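Local coordinates for homoprotocatechuate 2,3-dioxygenase (Brevibacterium fuscum, PDB 4Z6M), which probably cleaves the aromatic ring of homoprotocatechuate next to its catechol hydroxyls, inserting both atoms of dioxygen at a non-heme iron(II) centre, at residues E57-H62 / A78-T83; A92-L97 / E119-F124; I226-K231 / L256-P261. The protein carries 1 engineered substitution. All coordinates share one frame; numbering follows the deposited sequence. Where two conformers were deposited one is given.

Contact 1 of 3, residues E57-H62 / A78-T83; sequences EEFIHH and AFRVRT
Phe59 and Ile60 both meet the end of Arg80. This joins the loop that links strands 50-54 and 64-68 to strand 73-81 of the same sheet in a glyoxalase-type fold. These are van der Waals contacts of the guanidinium end with a ring carbon and a methyl; no hydrogen bond joins the segments. Arg80 NH1 lies 3.8 Å from Phe59 CZ and 3.9 Å from Ile60 CG2. The arginine crosses the phenylalanine at about a right angle, with guanidinium and ring planes 64° apart. Arg80 CG stands opposite the backbone N (chi1 -161°), and the rest of the chain is stretched, which carries the guanidinium from the strand over to the loop. On the loop, Ile60 CG2 also rests over the rim of one face of the Phe59 ring.

The charge of Arg80 is met by other groups. NH1 forms salt bridges to Asp277 and Asp279 of the second subunit, and NH2 bonds to the carbonyl O of Phe130, so the contact adjoins a subunit interface.

Hydrogen bonds shape the loop. Glu58 OE2 accepts Phe59 N at 2.9 Å. Glu58 OE2 also accepts Ile60 N at 3.1 Å, nearly straight at 173°. The two donors come from opposite faces of the carboxylate. Glu58 OE1 pairs with Arg17, so both oxygens are engaged. At the loop's end two imidazoles meet in plane at their edges, His61 ND1 to His62 ND1, 2.8 Å apart.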
loop_
_atom_site.group_PDB
_atom_site.type_symbol
_atom_site.label_atom_id
_atom_site.label_comp_id
_atom_site.label_asym_id
_atom_site.label_seq_id
_atom_site.Cartn_x
_atom_site.Cartn_y
_atom_site.Cartn_z
ATOM N N GLU A 57 -13.870 -12.278 -4.817
ATOM C CA GLU A 57 -13.217 -13.412 -5.478
ATOM C C GLU A 57 -14.010 -14.720 -5.431
ATOM O O GLU A 57 -13.522 -15.760 -5.861
ATOM C CB GLU A 57 -11.805 -13.624 -4.905
ATOM C CG GLU A 57 -10.896 -12.451 -5.148
ATOM C CD GLU A 57 -9.455 -12.691 -4.711
ATOM O OE1 GLU A 57 -9.232 -13.635 -3.918
ATOM O OE2 GLU A 57 -8.595 -11.891 -5.171
ATOM N N GLU A 58 -15.227 -14.672 -4.899
ATOM C CA GLU A 58 -16.001 -15.901 -4.717
ATOM C C GLU A 58 -16.652 -16.379 -6.008
ATOM O O GLU A 58 -17.096 -15.575 -6.817
ATOM C CB GLU A 58 -17.077 -15.675 -3.663
ATOM C CG GLU A 58 -17.796 -16.954 -3.254
ATOM C CD GLU A 58 -16.818 -18.017 -2.799
ATOM O OE1 GLU A 58 -16.391 -17.939 -1.606
ATOM O OE2 GLU A 58 -16.460 -18.918 -3.602
ATOM N N PHE A 59 -16.725 -17.695 -6.190
ATOM C CA PHE A 59 -17.455 -18.286 -7.322
ATOM C C PHE A 59 -18.696 -19.079 -6.878
ATOM O O PHE A 59 -19.576 -19.333 -7.692
ATOM C CB PHE A 59 -16.565 -19.177 -8.213
ATOM C CG PHE A 59 -16.227 -20.494 -7.596
ATOM C CD1 PHE A 59 -15.175 -20.607 -6.697
ATOM C CD2 PHE A 59 -16.974 -21.619 -7.869
ATOM C CE1 PHE A 59 -14.908 -21.814 -6.087
ATOM C CE2 PHE A 59 -16.675 -22.842 -7.272
ATOM C CZ PHE A 59 -15.651 -22.921 -6.373
ATOM N N ILE A 60 -18.763 -19.495 -5.610
ATOM C CA ILE A 60 -19.996 -20.135 -5.117
ATOM C C ILE A 60 -21.036 -19.046 -4.923
ATOM O O ILE A 60 -20.741 -17.849 -4.996
ATOM C CB ILE A 60 -19.794 -20.972 -3.824
ATOM C CG1 ILE A 60 -19.550 -20.107 -2.577
ATOM C CG2 ILE A 60 -18.696 -22.015 -4.027
ATOM C CD1 ILE A 60 -19.706 -20.892 -1.282
ATOM N N HIS A 61 -22.290 -19.449 -4.718
ATOM C CA HIS A 61 -23.375 -18.501 -4.884
ATOM C C HIS A 61 -23.308 -17.321 -3.918
ATOM O O HIS A 61 -23.636 -16.200 -4.273
ATOM C CB HIS A 61 -24.701 -19.225 -4.724
ATOM C CG HIS A 61 -25.896 -18.370 -4.969
ATOM N ND1 HIS A 61 -26.605 -17.782 -3.949
ATOM C CD2 HIS A 61 -26.549 -18.055 -6.109
ATOM C CE1 HIS A 61 -27.646 -17.136 -4.445
ATOM N NE2 HIS A 61 -27.624 -17.275 -5.756
ATOM N N HIS A 62 -22.871 -17.565 -2.679
ATOM C CA HIS A 62 -22.837 -16.506 -1.690
ATOM C C HIS A 62 -21.894 -16.867 -0.542
ATOM O O HIS A 62 -21.565 -18.031 -0.328
ATOM C CB HIS A 62 -24.224 -16.243 -1.135
ATOM C CG HIS A 62 -24.865 -17.466 -0.569
ATOM N ND1 HIS A 62 -25.791 -18.207 -1.265
ATOM C CD2 HIS A 62 -24.695 -18.094 0.616
ATOM C CE1 HIS A 62 -26.162 -19.237 -0.535
ATOM N NE2 HIS A 62 -25.503 -19.197 0.610
ATOM N N ALA A 78 -21.973 -22.263 7.692
ATOM C CA ALA A 78 -21.898 -23.317 6.696
ATOM C C ALA A 78 -20.474 -23.551 6.265
ATOM O O ALA A 78 -19.726 -22.594 5.975
ATOM C CB ALA A 78 -22.749 -22.975 5.476
ATOM N N PHE A 79 -20.127 -24.837 6.170
ATOM C CA PHE A 79 -18.849 -25.297 5.658
ATOM C C PHE A 79 -19.093 -26.121 4.408
ATOM O O PHE A 79 -20.006 -26.944 4.371
ATOM C CB PHE A 79 -18.163 -26.179 6.694
ATOM C CG PHE A 79 -17.891 -25.478 7.990
ATOM C CD1 PHE A 79 -16.728 -24.774 8.185
ATOM C CD2 PHE A 79 -18.819 -25.503 9.023
ATOM C CE1 PHE A 79 -16.469 -24.112 9.376
ATOM C CE2 PHE A 79 -18.573 -24.844 10.235
ATOM C CZ PHE A 79 -17.398 -24.135 10.402
ATOM N N ARG A 80 -18.298 -25.864 3.369
ATOM C CA ARG A 80 -18.344 -26.701 2.181
ATOM C C ARG A 80 -17.493 -27.945 2.377
ATOM O O ARG A 80 -16.401 -27.874 2.949
ATOM C CB ARG A 80 -17.926 -25.930 0.943
ATOM C CG ARG A 80 -18.393 -26.586 -0.340
ATOM C CD ARG A 80 -18.089 -25.797 -1.595
ATOM N NE ARG A 80 -18.754 -26.412 -2.717
ATOM C CZ ARG A 80 -18.364 -26.360 -3.982
ATOM N NH1 ARG A 80 -17.296 -25.676 -4.359
ATOM N NH2 ARG A 80 -19.059 -27.020 -4.884
ATOM N N VAL A 81 -18.022 -29.075 1.932
ATOM C CA VAL A 81 -17.331 -30.354 1.974
ATOM C C VAL A 81 -16.881 -30.789 0.580
ATOM O O VAL A 81 -17.318 -30.228 -0.434
ATOM C CB VAL A 81 -18.181 -31.443 2.650
ATOM C CG1 VAL A 81 -18.473 -31.056 4.064
ATOM C CG2 VAL A 81 -19.473 -31.729 1.893
ATOM N N ARG A 82 -15.986 -31.763 0.527
ATOM C CA ARG A 82 -15.250 -32.035 -0.721
ATOM C C ARG A 82 -16.107 -32.688 -1.796
ATOM O O ARG A 82 -15.916 -32.408 -2.972
ATOM C CB ARG A 82 -14.030 -32.900 -0.455
ATOM C CG ARG A 82 -13.167 -33.109 -1.701
ATOM C CD ARG A 82 -11.837 -33.764 -1.397
ATOM N NE ARG A 82 -10.981 -32.850 -0.653
ATOM C CZ ARG A 82 -10.291 -31.846 -1.201
ATOM N NH1 ARG A 82 -10.288 -31.649 -2.515
ATOM N NH2 ARG A 82 -9.548 -31.064 -0.427
ATOM N N THR A 83 -17.042 -33.552 -1.399
ATOM C CA THR A 83 -17.818 -34.346 -2.365
ATOM C C THR A 83 -19.256 -34.448 -1.879
ATOM O O THR A 83 -19.536 -34.277 -0.680
ATOM C CB THR A 83 -17.284 -35.786 -2.517
ATOM O OG1 THR A 83 -17.486 -36.502 -1.301
ATOM C CG2 THR A 83 -15.823 -35.817 -2.861
#

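Contact 2 of 3, residues A92-L97 / E119-F124; sequences AYYQEL and EDPLGF
Tyr94 turns the edge of its ring to Pro121. Its CE1 is 3.9 Å from Pro121 CD, which lies near the ring plane. Tyr94 CE1 is also 3.9 Å from Asp120 CB. Three residues further on, Leu97 CD1 reaches Pro121 CG at 4.1 Å and crosses the proline ring at about a right angle. The proline thus takes Tyr94 of helix 84-96 and Leu97, which follows it in the chain.

Behind this shell the turn is held by its own bonds. Residues 120 to 123 form a type I beta turn, closed by Gly123 N to Asp120 O at 2.8 Å. Asp120 OD1 accepts Leu122 N at 2.9 Å, which makes an Asx turn, and Phe124 N at 2.9 Å with an angle of 164°. The two N-H groups approach from above opposite faces of the carboxylate and would restrict its rotation.

Further out lies Tyr169 of helix 163-172, in the other glyoxalase-type region of the chain. Its hydroxyl hydrogen-bonds to Tyr94 OH and to Asp120 OD2. Tyr94 and Asp120 run side by side in the same direction, with ring and carboxylate planes 25° apart, so their polar ends can share that partner. The contact is therefore apolar where helix and turn touch, but ends in a small polar network that ties the two regions together.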
loop_
_atom_site.group_PDB
_atom_site.type_symbol
_atom_site.label_atom_id
_atom_site.label_comp_id
_atom_site.label_asym_id
_atom_site.label_seq_id
_atom_site.Cartn_x
_atom_site.Cartn_y
_atom_site.Cartn_z
ATOM N N ALA A 92 -24.121 -39.070 9.138
ATOM C CA ALA A 92 -23.786 -40.244 9.956
ATOM C C ALA A 92 -22.953 -39.866 11.180
ATOM O O ALA A 92 -23.147 -40.404 12.266
ATOM C CB ALA A 92 -23.035 -41.288 9.127
ATOM N N TYR A 93 -22.035 -38.933 10.993
ATOM C CA TYR A 93 -21.142 -38.500 12.066
ATOM C C TYR A 93 -21.933 -37.822 13.186
ATOM O O TYR A 93 -21.807 -38.183 14.364
ATOM C CB TYR A 93 -20.099 -37.560 11.484
ATOM C CG TYR A 93 -18.944 -37.210 12.390
ATOM C CD1 TYR A 93 -17.792 -37.983 12.388
ATOM C CD2 TYR A 93 -18.955 -36.051 13.164
ATOM C CE1 TYR A 93 -16.693 -37.651 13.158
ATOM C CE2 TYR A 93 -17.867 -35.728 13.966
ATOM C CZ TYR A 93 -16.736 -36.518 13.943
ATOM O OH TYR A 93 -15.638 -36.195 14.707
ATOM N N TYR A 94 -22.785 -36.872 12.824
ATOM C CA TYR A 94 -23.556 -36.151 13.820
ATOM C C TYR A 94 -24.673 -36.997 14.444
ATOM O O TYR A 94 -24.998 -36.809 15.610
ATOM C CB TYR A 94 -24.080 -34.827 13.264
ATOM C CG TYR A 94 -22.987 -33.760 13.268
ATOM C CD1 TYR A 94 -22.689 -33.062 14.432
ATOM C CD2 TYR A 94 -22.198 -33.519 12.139
ATOM C CE1 TYR A 94 -21.679 -32.118 14.461
ATOM C CE2 TYR A 94 -21.191 -32.581 12.163
ATOM C CZ TYR A 94 -20.941 -31.880 13.311
ATOM O OH TYR A 94 -19.937 -30.946 13.293
ATOM N N GLN A 95 -25.217 -37.950 13.687
ATOM C CA GLN A 95 -26.167 -38.897 14.267
ATOM C C GLN A 95 -25.478 -39.769 15.312
ATOM O O GLN A 95 -26.040 -40.019 16.378
ATOM C CB GLN A 95 -26.867 -39.708 13.179
ATOM C CG GLN A 95 -27.907 -38.844 12.481
ATOM C CD GLN A 95 -28.578 -39.517 11.294
ATOM O OE1 GLN A 95 -28.066 -40.492 10.722
ATOM N NE2 GLN A 95 -29.729 -38.980 10.901
ATOM N N GLU A 96 -24.239 -40.180 15.041
ATOM C CA GLU A 96 -23.491 -40.938 16.037
ATOM C C GLU A 96 -23.186 -40.126 17.296
ATOM O O GLU A 96 -23.204 -40.674 18.402
ATOM C CB GLU A 96 -22.221 -41.542 15.460
ATOM C CG GLU A 96 -21.562 -42.490 16.455
ATOM C CD GLU A 96 -20.344 -43.204 15.931
ATOM O OE1 GLU A 96 -20.172 -43.290 14.690
ATOM O OE2 GLU A 96 -19.558 -43.689 16.794
ATOM N N LEU A 97 -22.933 -38.825 17.136
ATOM C CA LEU A 97 -22.801 -37.913 18.284
ATOM C C LEU A 97 -24.096 -37.616 19.042
ATOM O O LEU A 97 -24.067 -36.948 20.074
ATOM C CB LEU A 97 -22.202 -36.576 17.835
ATOM C CG LEU A 97 -20.746 -36.599 17.361
ATOM C CD1 LEU A 97 -20.363 -35.265 16.733
ATOM C CD2 LEU A 97 -19.815 -36.968 18.510
ATOM N N GLU A 119 -27.657 -29.271 14.951
ATOM C CA GLU A 119 -27.380 -28.622 16.228
ATOM C C GLU A 119 -26.201 -29.336 16.862
ATOM O O GLU A 119 -26.337 -30.458 17.361
ATOM C CB GLU A 119 -28.601 -28.694 17.154
ATOM C CG GLU A 119 -29.763 -27.870 16.666
ATOM C CD GLU A 119 -31.061 -28.091 17.443
ATOM O OE1 GLU A 119 -31.022 -28.681 18.555
ATOM O OE2 GLU A 119 -32.127 -27.671 16.918
ATOM N N ASP A 120 -25.027 -28.714 16.792
ATOM C CA ASP A 120 -23.800 -29.448 17.090
ATOM C C ASP A 120 -23.621 -29.561 18.608
ATOM O O ASP A 120 -24.428 -28.999 19.380
ATOM C CB ASP A 120 -22.598 -28.864 16.339
ATOM C CG ASP A 120 -21.831 -27.798 17.102
ATOM O OD1 ASP A 120 -22.307 -27.173 18.080
ATOM O OD2 ASP A 120 -20.681 -27.565 16.652
ATOM N N PRO A 121 -22.612 -30.323 19.056
ATOM C CA PRO A 121 -22.458 -30.551 20.509
ATOM C C PRO A 121 -22.233 -29.299 21.372
ATOM O O PRO A 121 -22.406 -29.347 22.606
ATOM C CB PRO A 121 -21.242 -31.464 20.583
ATOM C CG PRO A 121 -21.203 -32.162 19.277
ATOM C CD PRO A 121 -21.686 -31.163 18.280
ATOM N N LEU A 122 -21.823 -28.204 20.744
ATOM C CA LEU A 122 -21.666 -26.923 21.425
ATOM C C LEU A 122 -22.863 -26.009 21.268
ATOM O O LEU A 122 -22.830 -24.852 21.697
ATOM C CB LEU A 122 -20.397 -26.196 20.938
ATOM C CG LEU A 122 -19.090 -26.993 21.018
ATOM C CD1 LEU A 122 -17.925 -26.162 20.482
ATOM C CD2 LEU A 122 -18.823 -27.484 22.439
ATOM N N GLY A 123 -23.909 -26.502 20.612
ATOM C CA GLY A 123 -25.145 -25.731 20.449
ATOM C C GLY A 123 -25.214 -24.870 19.203
ATOM O O GLY A 123 -26.119 -24.042 19.080
ATOM N N PHE A 124 -24.262 -25.045 18.282
ATOM C CA PHE A 124 -24.179 -24.183 17.113
ATOM C C PHE A 124 -24.857 -24.826 15.914
ATOM O O PHE A 124 -24.767 -26.033 15.710
ATOM C CB PHE A 124 -22.727 -23.844 16.768
ATOM C CG PHE A 124 -22.117 -22.867 17.699
ATOM C CD1 PHE A 124 -21.520 -23.307 18.864
ATOM C CD2 PHE A 124 -22.147 -21.510 17.438
ATOM C CE1 PHE A 124 -20.963 -22.405 19.748
ATOM C CE2 PHE A 124 -21.601 -20.606 18.323
ATOM C CZ PHE A 124 -20.990 -21.062 19.474
#

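Contact 3 of 3, residues I226-K231 / L256-P261; sequences IQICDK and LYILDP
Next to Cys229, which packs against Leu256, the helix backbone bond from Lys231 N to Gln227 O is 2.8 Å long. It is the shortest polar bond within the two segments. No hydrogen bond crosses between them, and the contact itself is hydrophobic. Leu256 supplies both of its methyls: CD1 is 3.5 Å and CD2 is 3.6 Å from Cys229 SG. The sulfur therefore sits tightly against the forked end of the leucine. Leu256 CG lies opposite its backbone N (chi1 178°), which extends the fork toward the helix. CD2 has a second neighbour, Ile228 CG2, at 3.9 Å. The same isoleucine methyl approaches Ile258 CD1 more loosely, at 4.5 Å.

Helix 226-231 and strand 256-259 run in roughly the same direction, 35° apart, with their axes 9.9 Å from each other at closest approach. Leu256 and Ile258 point to the helix. Tyr257, between them, points to the other face of the sheet, where its ring meets His214 edge-to-face and touches Glu267, two of the iron ligands. On the helix, Asp230 forms a salt bridge to Arg247 of the third subunit.

The arrangement is a helix packed on one face of a beta sheet whose other face carries the metal site. It is consistent with the beta-alpha-beta-beta-beta module of the glyoxalase clan, here strand 211-218, helix 222-234 and strands 244-247, 254-259 and 265-270.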
loop_
_atom_site.group_PDB
_atom_site.type_symbol
_atom_site.label_atom_id
_atom_site.label_comp_id
_atom_site.label_asym_id
_atom_site.label_seq_id
_atom_site.Cartn_x
_atom_site.Cartn_y
_atom_site.Cartn_z
ATOM N N ILE A 226 -7.837 0.185 6.318
ATOM C CA ILE A 226 -7.798 1.595 6.687
ATOM C C ILE A 226 -8.933 2.389 6.006
ATOM O O ILE A 226 -9.595 3.221 6.638
ATOM C CB ILE A 226 -6.432 2.229 6.347
ATOM C CG1 ILE A 226 -5.298 1.486 7.068
ATOM C CG2 ILE A 226 -6.423 3.701 6.717
ATOM C CD1 ILE A 226 -5.543 1.280 8.545
ATOM N N GLN A 227 -9.182 2.119 4.729
ATOM C CA GLN A 227 -10.256 2.808 4.019
ATOM C C GLN A 227 -11.622 2.563 4.642
ATOM O O GLN A 227 -12.476 3.453 4.628
ATOM C CB GLN A 227 -10.269 2.446 2.544
ATOM C CG GLN A 227 -11.554 2.741 1.807
ATOM C CD GLN A 227 -11.953 4.216 1.728
ATOM O OE1 GLN A 227 -11.165 5.134 1.963
ATOM N NE2 GLN A 227 -13.176 4.436 1.290
ATOM N N ILE A 228 -11.870 1.353 5.120
ATOM C CA ILE A 228 -13.171 1.081 5.735
ATOM C C ILE A 228 -13.343 2.020 6.930
ATOM O O ILE A 228 -14.420 2.601 7.132
ATOM C CB ILE A 228 -13.316 -0.398 6.130
ATOM C CG1 ILE A 228 -13.301 -1.274 4.883
ATOM C CG2 ILE A 228 -14.582 -0.634 6.937
ATOM C CD1 ILE A 228 -13.149 -2.757 5.124
ATOM N N CYS A 229 -12.309 2.142 7.752
ATOM C CA CYS A 229 -12.340 3.087 8.860
ATOM C C CYS A 229 -12.588 4.512 8.406
ATOM O O CYS A 229 -13.456 5.213 8.942
ATOM C CB CYS A 229 -11.016 3.027 9.639
ATOM S SG CYS A 229 -10.632 1.448 10.379
ATOM N N ASP A 230 -11.844 4.921 7.375
ATOM C CA ASP A 230 -11.970 6.275 6.866
ATOM C C ASP A 230 -13.392 6.554 6.358
ATOM O O ASP A 230 -13.938 7.641 6.598
ATOM C CB ASP A 230 -10.965 6.513 5.752
ATOM C CG ASP A 230 -9.521 6.582 6.233
ATOM O OD1 ASP A 230 -9.270 6.990 7.383
ATOM O OD2 ASP A 230 -8.632 6.314 5.381
ATOM N N LYS A 231 -13.965 5.589 5.641
ATOM C CA LYS A 231 -15.306 5.707 5.109
ATOM C C LYS A 231 -16.349 5.817 6.232
ATOM O O LYS A 231 -17.273 6.630 6.159
ATOM C CB LYS A 231 -15.633 4.544 4.176
ATOM C CG LYS A 231 -16.990 4.664 3.513
ATOM C CD LYS A 231 -17.216 3.562 2.490
ATOM C CE LYS A 231 -18.502 3.757 1.721
ATOM N NZ LYS A 231 -18.721 2.667 0.748
ATOM N N LEU A 256 -9.665 -5.408 11.810
ATOM C CA LEU A 256 -10.611 -4.383 12.217
ATOM C C LEU A 256 -11.890 -5.083 12.646
ATOM O O LEU A 256 -12.278 -6.046 11.994
ATOM C CB LEU A 256 -10.932 -3.450 11.044
ATOM C CG LEU A 256 -11.952 -2.331 11.301
ATOM C CD1 LEU A 256 -11.441 -1.332 12.324
ATOM C CD2 LEU A 256 -12.350 -1.687 9.998
ATOM N N TYR A 257 -12.544 -4.623 13.716
ATOM C CA TYR A 257 -13.878 -5.124 14.060
ATOM C C TYR A 257 -14.909 -3.997 14.002
ATOM O O TYR A 257 -14.711 -2.941 14.600
ATOM C CB TYR A 257 -13.909 -5.749 15.461
ATOM C CG TYR A 257 -12.961 -6.914 15.617
ATOM C CD1 TYR A 257 -13.316 -8.216 15.265
ATOM C CD2 TYR A 257 -11.664 -6.698 16.095
ATOM C CE1 TYR A 257 -12.433 -9.267 15.422
ATOM C CE2 TYR A 257 -10.791 -7.732 16.236
ATOM C CZ TYR A 257 -11.172 -9.011 15.902
ATOM O OH TYR A 257 -10.262 -10.003 16.061
ATOM N N ILE A 258 -16.003 -4.250 13.288
ATOM C CA ILE A 258 -17.082 -3.312 13.145
ATOM C C ILE A 258 -18.396 -4.009 13.504
ATOM O O ILE A 258 -18.470 -5.248 13.571
ATOM C CB ILE A 258 -17.118 -2.688 11.725
ATOM C CG1 ILE A 258 -17.364 -3.755 10.672
ATOM C CG2 ILE A 258 -15.814 -1.927 11.461
ATOM C CD1 ILE A 258 -17.367 -3.251 9.250
ATOM N N LEU A 259 -19.428 -3.202 13.700
ATOM C CA LEU A 259 -20.736 -3.706 14.148
ATOM C C LEU A 259 -21.825 -3.379 13.131
ATOM O O LEU A 259 -22.002 -2.230 12.792
ATOM C CB LEU A 259 -21.114 -3.119 15.513
ATOM C CG LEU A 259 -20.111 -3.392 16.627
ATOM C CD1 LEU A 259 -20.488 -2.585 17.835
ATOM C CD2 LEU A 259 -19.997 -4.868 16.957
ATOM N N ASP A 260 -22.578 -4.389 12.715
ATOM C CA ASP A 260 -23.709 -4.184 11.788
ATOM C C ASP A 260 -24.919 -3.606 12.546
ATOM O O ASP A 260 -24.847 -3.412 13.765
ATOM C CB ASP A 260 -23.984 -5.459 10.969
ATOM C CG ASP A 260 -25.026 -6.400 11.580
ATOM O OD1 ASP A 260 -25.420 -6.221 12.754
ATOM O OD2 ASP A 260 -25.450 -7.337 10.845
ATOM N N PRO A 261 -26.027 -3.339 11.838
ATOM C CA PRO A 261 -27.144 -2.670 12.498
ATOM C C PRO A 261 -27.802 -3.449 13.640
ATOM O O PRO A 261 -28.416 -2.829 14.503
ATOM C CB PRO A 261 -28.099 -2.372 11.338
ATOM C CG PRO A 261 -27.165 -2.182 10.174
ATOM C CD PRO A 261 -26.143 -3.265 10.372
#

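Overall arrangement
Contacts 1 and 3 are buried, while contact 2 is partly buried. Contacts 1 and 2 belong to the same family region and are joined through the chain, because strand 73-81 leads into helix 84-96. Contact 3 lies in the second region, and its centre is about 35 Å from that of contact 2, on the opposite side of the chain's centre. Contacts 1 and 3 both adjoin other subunits; contact 2 does not. Contact 3 is plain aliphatic and sulfur packing of helix on sheet. Contact 2 combines apolar packing with a hydrogen-bonded turn. Contact 1 sets a charged group against apolar ones. None of the three has a hydrogen bond between its segments.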